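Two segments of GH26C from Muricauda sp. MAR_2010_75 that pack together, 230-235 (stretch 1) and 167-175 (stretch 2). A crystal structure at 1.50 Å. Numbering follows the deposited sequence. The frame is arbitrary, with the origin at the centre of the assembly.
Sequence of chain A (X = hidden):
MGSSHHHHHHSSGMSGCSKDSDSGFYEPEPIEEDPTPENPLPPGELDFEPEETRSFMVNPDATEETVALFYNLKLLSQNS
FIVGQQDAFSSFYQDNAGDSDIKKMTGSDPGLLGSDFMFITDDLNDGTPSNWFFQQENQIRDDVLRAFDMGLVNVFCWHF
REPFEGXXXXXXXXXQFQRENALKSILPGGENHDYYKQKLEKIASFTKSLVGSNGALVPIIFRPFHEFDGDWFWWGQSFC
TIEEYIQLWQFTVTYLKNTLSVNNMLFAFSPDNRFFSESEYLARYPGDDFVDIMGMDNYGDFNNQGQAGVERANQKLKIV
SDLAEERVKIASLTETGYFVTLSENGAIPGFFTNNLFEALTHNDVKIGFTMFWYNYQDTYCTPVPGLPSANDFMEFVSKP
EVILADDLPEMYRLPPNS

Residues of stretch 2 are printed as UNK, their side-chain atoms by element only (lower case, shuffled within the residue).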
ATOM      1  N   GLY A 230     -15.377   4.211   1.808  1.00 15.09           N
ATOM      2  CA  GLY A 230     -15.679   5.585   2.140  1.00 14.54           C
ATOM      3  C   GLY A 230     -16.197   6.351   0.926  1.00 15.46           C
ATOM      4  O   GLY A 230     -16.264   5.836  -0.189  1.00 16.12           O
ATOM      5  N   ASP A 231     -16.562   7.611   1.171  1.00 17.05           N
ATOM      6  CA  ASP A 231     -17.122   8.483   0.139  1.00 17.08           C
ATOM      7  C   ASP A 231     -16.188   9.618  -0.269  1.00 14.39           C
ATOM      8  O   ASP A 231     -16.623  10.543  -0.964  1.00 14.94           O
ATOM      9  CB  ASP A 231     -18.469   9.058   0.590  1.00 19.26           C
ATOM     10  CG  ASP A 231     -18.338  10.041   1.787  0.30 15.41           C
ATOM     11  OD1 ASP A 231     -17.219  10.256   2.325  0.89 30.35           O
ATOM     12  OD2 ASP A 231     -19.381  10.598   2.207  0.62 29.87           O
ATOM     13  N   TRP A 232     -14.919   9.563   0.119  1.00 12.49           N
ATOM     14  CA  TRP A 232     -14.025  10.683  -0.130  1.00 10.47           C
ATOM     15  C   TRP A 232     -13.315  10.599  -1.469  1.00  9.90           C
ATOM     16  O   TRP A 232     -12.784  11.622  -1.919  1.00 11.83           O
ATOM     17  CB  TRP A 232     -12.991  10.861   0.987  1.00 11.39           C
ATOM     18  CG  TRP A 232     -12.324   9.573   1.483  1.00 12.01           C
ATOM     19  CD1 TRP A 232     -11.135   9.032   1.026  1.00 12.34           C
ATOM     20  CD2 TRP A 232     -12.754   8.752   2.580  1.00 13.43           C
ATOM     21  NE1 TRP A 232     -10.839   7.883   1.747  1.00 12.95           N
ATOM     22  CE2 TRP A 232     -11.806   7.696   2.707  1.00 10.00           C
ATOM     23  CE3 TRP A 232     -13.865   8.777   3.438  1.00 16.59           C
ATOM     24  CZ2 TRP A 232     -11.928   6.702   3.677  1.00 12.26           C
ATOM     25  CZ3 TRP A 232     -13.981   7.782   4.401  1.00 16.73           C
ATOM     26  CH2 TRP A 232     -13.025   6.750   4.498  1.00 15.18           C
ATOM     27  N   PHE A 233     -13.296   9.436  -2.110  1.00  9.55           N
ATOM     28  CA  PHE A 233     -12.774   9.264  -3.467  1.00  9.63           C
ATOM     29  C   PHE A 233     -13.917   8.930  -4.417  1.00  9.43           C
ATOM     30  O   PHE A 233     -14.950   8.376  -4.003  1.00 10.80           O
ATOM     31  CB  PHE A 233     -11.778   8.069  -3.529  1.00  9.22           C
ATOM     32  CG  PHE A 233     -10.522   8.251  -2.717  1.00  8.24           C
ATOM     33  CD1 PHE A 233      -9.800   9.433  -2.799  1.00 12.29           C
ATOM     34  CD2 PHE A 233     -10.072   7.242  -1.876  1.00  8.06           C
ATOM     35  CE1 PHE A 233      -8.629   9.606  -2.089  1.00 10.42           C
ATOM     36  CE2 PHE A 233      -8.899   7.411  -1.156  1.00  8.20           C
ATOM     37  CZ  PHE A 233      -8.178   8.596  -1.254  1.00 10.59           C
ATOM     38  N   TRP A 234     -13.718   9.231  -5.712  1.00  9.31           N
ATOM     39  CA  TRP A 234     -14.785   9.050  -6.700  1.00 10.74           C
ATOM     40  C   TRP A 234     -15.025   7.584  -7.052  1.00 11.13           C
ATOM     41  O   TRP A 234     -16.060   7.265  -7.656  1.00  9.98           O
ATOM     42  CB  TRP A 234     -14.512   9.923  -7.937  1.00 10.25           C
ATOM     43  CG  TRP A 234     -13.169   9.764  -8.546  1.00  9.14           C
ATOM     44  CD1 TRP A 234     -12.047  10.532  -8.289  1.00  8.88           C
ATOM     45  CD2 TRP A 234     -12.751   8.771  -9.511  1.00  8.87           C
ATOM     46  NE1 TRP A 234     -10.984  10.087  -9.044  1.00  9.71           N
ATOM     47  CE2 TRP A 234     -11.379   9.000  -9.785  1.00  8.44           C
ATOM     48  CE3 TRP A 234     -13.393   7.691 -10.125  1.00  9.09           C
ATOM     49  CZ2 TRP A 234     -10.638   8.228 -10.688  1.00  9.39           C
ATOM     50  CZ3 TRP A 234     -12.661   6.904 -11.020  1.00 12.08           C
ATOM     51  CH2 TRP A 234     -11.275   7.172 -11.285  1.00 10.80           C
ATOM     52  N   TRP A 235     -14.121   6.682  -6.665  1.00  9.10           N
ATOM     53  CA  TRP A 235     -14.375   5.255  -6.768  1.00  9.09           C
ATOM     54  C   TRP A 235     -15.088   4.707  -5.529  1.00 11.70           C
ATOM     55  O   TRP A 235     -15.201   3.490  -5.388  1.00 10.75           O
ATOM     56  CB  TRP A 235     -13.068   4.499  -7.047  1.00  8.53           C
ATOM     57  CG  TRP A 235     -11.966   4.822  -6.100  1.00  8.15           C
ATOM     58  CD1 TRP A 235     -11.709   4.217  -4.876  1.00  8.83           C
ATOM     59  CD2 TRP A 235     -10.901   5.769  -6.295  1.00  7.83           C
ATOM     60  NE1 TRP A 235     -10.581   4.777  -4.294  1.00  8.60           N
ATOM     61  CE2 TRP A 235     -10.045   5.699  -5.155  1.00  7.58           C
ATOM     62  CE3 TRP A 235     -10.584   6.659  -7.323  1.00  8.25           C
ATOM     63  CZ2 TRP A 235      -8.910   6.518  -5.005  1.00  7.32           C
ATOM     64  CZ3 TRP A 235      -9.459   7.478  -7.187  1.00  7.74           C
ATOM     65  CH2 TRP A 235      -8.623   7.404  -6.026  1.00  7.30           C
ATOM     66  N   UNK A 167      -8.154  17.096 -12.417  1.00 12.80           N
ATOM     67  CA  UNK A 167      -7.601  17.961 -11.377  1.00 11.30           C
ATOM     68  C   UNK A 167      -7.748  17.425  -9.964  1.00 12.81           C
ATOM     69  O   UNK A 167      -6.895  17.740  -9.126  1.00 14.14           O
ATOM     70  o   UNK A 167      -7.648  22.396 -12.981  1.00 38.87           O
ATOM     71  c   UNK A 167      -8.250  19.351 -11.440  1.00 15.61           C
ATOM     72  o   UNK A 167      -9.665  21.676 -12.458  1.00 35.51           O
ATOM     73  c   UNK A 167      -8.465  21.480 -12.736  1.00 32.15           C
ATOM     74  c   UNK A 167      -7.964  20.049 -12.732  1.00 15.24           C
ATOM     75  N   UNK A 168      -8.812  16.656  -9.650  1.00 11.64           N
ATOM     76  CA  UNK A 168      -9.130  16.304  -8.266  1.00 13.05           C
ATOM     77  C   UNK A 168      -9.431  14.822  -8.141  1.00 11.84           C
ATOM     78  O   UNK A 168     -10.081  14.233  -9.013  1.00 11.54           O
ATOM     79  c   UNK A 168      -9.294  20.546  -7.325  1.00 22.15           C
ATOM     80  c   UNK A 168     -10.164  18.585  -7.837  1.00 17.08           C
ATOM     81  c   UNK A 168     -10.359  17.102  -7.779  1.00 14.43           C
ATOM     82  n   UNK A 168     -10.188  20.735  -8.277  1.00 23.83           N
ATOM     83  n   UNK A 168      -9.254  19.253  -7.040  1.00 29.03           N
ATOM     84  c   UNK A 168     -10.746  19.525  -8.620  1.00 18.40           C
ATOM     85  N   UNK A 169      -8.954  14.223  -7.054  1.00 11.25           N
ATOM     86  CA  UNK A 169      -9.416  12.898  -6.676  1.00 10.83           C
ATOM     87  C   UNK A 169     -10.341  12.898  -5.468  1.00 10.57           C
ATOM     88  O   UNK A 169     -11.108  11.943  -5.307  1.00 11.83           O
ATOM     89  c   UNK A 169      -4.977  13.589  -5.552  1.00 13.76           C
ATOM     90  c   UNK A 169      -7.192  12.605  -4.251  1.00 13.14           C
ATOM     91  c   UNK A 169      -7.115  12.522  -5.619  1.00 11.04           C
ATOM     92  c   UNK A 169      -8.241  11.928  -6.396  1.00  9.04           C
ATOM     93  c   UNK A 169      -5.999  13.005  -6.261  1.00 11.07           C
ATOM     94  c   UNK A 169      -6.180  13.183  -3.533  1.00 13.93           C
ATOM     95  c   UNK A 169      -5.076  13.690  -4.194  1.00 13.96           C
ATOM     96  N   UNK A 170     -10.333  13.954  -4.646  1.00  9.72           N
ATOM     97  CA  UNK A 170     -11.230  14.031  -3.495  1.00 10.69           C
ATOM     98  C   UNK A 170     -12.597  14.524  -3.958  1.00 11.32           C
ATOM     99  O   UNK A 170     -12.701  15.554  -4.646  1.00 13.49           O
ATOM    100  c   UNK A 170      -7.351  14.671  -0.576  1.00 16.00           C
ATOM    101  c   UNK A 170      -9.534  14.444  -1.617  1.00 14.44           C
ATOM    102  c   UNK A 170     -10.671  15.000  -2.449  1.00 12.26           C
ATOM    103  c   UNK A 170      -8.396  15.206  -1.353  1.00 16.04           C
ATOM    104  c   UNK A 170      -9.581  13.144  -1.128  1.00 14.24           C
ATOM    105  c   UNK A 170      -7.450  13.382  -0.092  1.00 18.29           C
ATOM    106  o   UNK A 170      -6.407  12.837   0.662  1.00 18.72           O
ATOM    107  c   UNK A 170      -8.548  12.609  -0.373  1.00 15.67           C
ATOM    108  N   UNK A 171     -13.644  13.761  -3.624  1.00 11.33           N
ATOM    109  CA  UNK A 171     -14.978  14.105  -4.104  1.00 12.02           C
ATOM    110  C   UNK A 171     -15.439  15.475  -3.610  1.00 17.13           C
ATOM    111  O   UNK A 171     -16.253  16.105  -4.276  1.00 17.32           O
ATOM    112  o   UNK A 171     -15.865  12.861  -2.260  1.00 16.20           O
ATOM    113  c   UNK A 171     -15.630  11.737  -4.375  1.00 14.39           C
ATOM    114  c   UNK A 171     -15.968  13.038  -3.677  1.00 16.01           C
ATOM    115  N   UNK A 172     -14.952  15.946  -2.453  1.00 13.98           N
ATOM    116  CA  UNK A 172     -15.395  17.253  -1.944  1.00 17.93           C
ATOM    117  C   UNK A 172     -14.950  18.397  -2.843  1.00 19.98           C
ATOM    118  O   UNK A 172     -15.515  19.501  -2.763  1.00 17.06           O
ATOM    119  o   UNK A 172     -13.391  17.557  -0.613  1.00 23.43           O
ATOM    120  c   UNK A 172     -14.807  17.486  -0.551  1.00 18.98           C
ATOM    121  N   UNK A 173     -13.940  18.163  -3.678  1.00 18.72           N
ATOM    122  CA  UNK A 173     -13.371  19.181  -4.547  1.00 17.26           C
ATOM    123  C   UNK A 173     -13.897  19.124  -5.971  1.00 19.10           C
ATOM    124  O   UNK A 173     -13.586  20.022  -6.757  1.00 25.26           O
ATOM    125  o   UNK A 173      -9.164  18.382  -4.270  0.45 19.92           O
ATOM    126  c   UNK A 173     -11.829  19.052  -4.583  1.00 17.84           C
ATOM    127  c   UNK A 173     -11.183  19.147  -3.203  1.00 20.51           C
ATOM    128  o   UNK A 173      -9.059  18.898  -2.148  0.59 28.64           O
ATOM    129  c   UNK A 173      -9.696  18.782  -3.212  0.32 16.54           C
ATOM    130  N   UNK A 174     -14.654  18.100  -6.350  1.00 19.71           N
ATOM    131  CA  UNK A 174     -15.128  18.037  -7.726  1.00 16.44           C
ATOM    132  C   UNK A 174     -16.619  18.364  -7.810  1.00 18.75           C
ATOM    133  O   UNK A 174     -17.291  18.572  -6.798  1.00 21.38           O
ATOM    134  c   UNK A 174     -15.493  15.549  -7.723  1.00 16.14           C
ATOM    135  c   UNK A 174     -13.475  13.776  -7.489  1.00 10.20           C
ATOM    136  c   UNK A 174     -14.785  16.690  -8.364  1.00 24.74           C
ATOM    137  s   UNK A 174     -14.908  13.939  -8.341  1.00 20.53           S
ATOM    138  N   UNK A 175     -17.148  18.414  -9.034  1.00 17.96           N
ATOM    139  CA  UNK A 175     -18.563  18.702  -9.205  1.00 18.39           C
ATOM    140  C   UNK A 175     -19.405  17.457  -8.944  1.00 19.06           C
ATOM    141  O   UNK A 175     -18.903  16.325  -8.919  1.00 15.75           O
ATOM    142  c   UNK A 175     -18.861  19.198 -10.621  1.00 20.87           C
ATOM    143  o   UNK A 175     -18.715  18.125 -11.552  1.00 18.87           O
ATOM    144  c   UNK A 175     -17.871  20.290 -11.007  1.00 19.15           C
TER
HETATM  145  O   HOH W   1     -13.504  14.104  -0.414  1.00 20.36           O

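Position 167 has three side-chain carbons in a row, the third carrying two oxygens. It is exposed and does not reach stretch 1. That is a carboxylate on a two-carbon arm, so the residue is Glu167.

Position 168 has one carbon, then a five-membered ring of three carbons and two nitrogens. The end of its side chain leads away from stretch 1. Its backbone O lies 4.2 Å from Trp234 NE1. The ring is an imidazole, and the residue is His168.

Position 169 has one carbon followed by a ring of six carbons, with no oxygen. A ring carbon lies 4.0 Å from Phe233 CE1. The backbone O lies 3.4 Å from Trp234 CD1. The residue is Phe169, and the ring carbon is its CD1.

Position 170 has the same carbon count, but its ring bears one oxygen. CA to CB points away from stretch 1, yet the ring comes back to meet Phe233, with a ring carbon 3.5 Å from Phe233 CE1. The two ring planes are nearly parallel, at 7°, with centroids 5.7 Å apart. They meet rim to rim, and neither covers the face of the other. The residue is Tyr170, and the ring carbon is its CE1. The hydroxyl is hydrogen-bonded elsewhere in the structure.

Position 171 has one carbon that carries an oxygen and a second carbon. CA to CB points toward stretch 1. The oxygen donates a hydrogen bond to Asp231 O at 2.8 Å, while the second carbon sits 3.3 Å from Phe233 C. This branching at CB identifies Thr171, with OG1 and CG2 making these contacts.

Position 172 has one carbon and one oxygen. It makes no direct contact with stretch 1. Its N donates to water 1 at 3.1 Å, and the water donates to Trp232 O at 3.0 Å. The residue is Ser172.

Position 173 again has three carbons ending in two oxygens. It makes no contact with stretch 1. It is Glu173. Its OE1 accepts a weak hydrogen bond from His168 ND1 at 2.9 Å, within stretch 2.

Position 174 has an unbranched chain of two carbons, a sulfur and a carbon. The terminal carbon packs 3.6 Å from Trp234 CD1. The residue is Met174, and that carbon is its CE.

Position 175 has one carbon carrying an oxygen and a carbon, as at 171. It is out of reach of stretch 1. It is Thr175, and it caps the helix that follows.

The contact turns on Thr171. Its N donates to Trp232 O at 2.9 Å with a nearly straight 164° angle, and its hydroxyl holds the preceding carbonyl. Two adjacent carbonyls are thus fixed by one residue. Aromatic and methionine side chains pack beside this polar anchor.

Stretch 2 (167-175) EHFYTSEMT
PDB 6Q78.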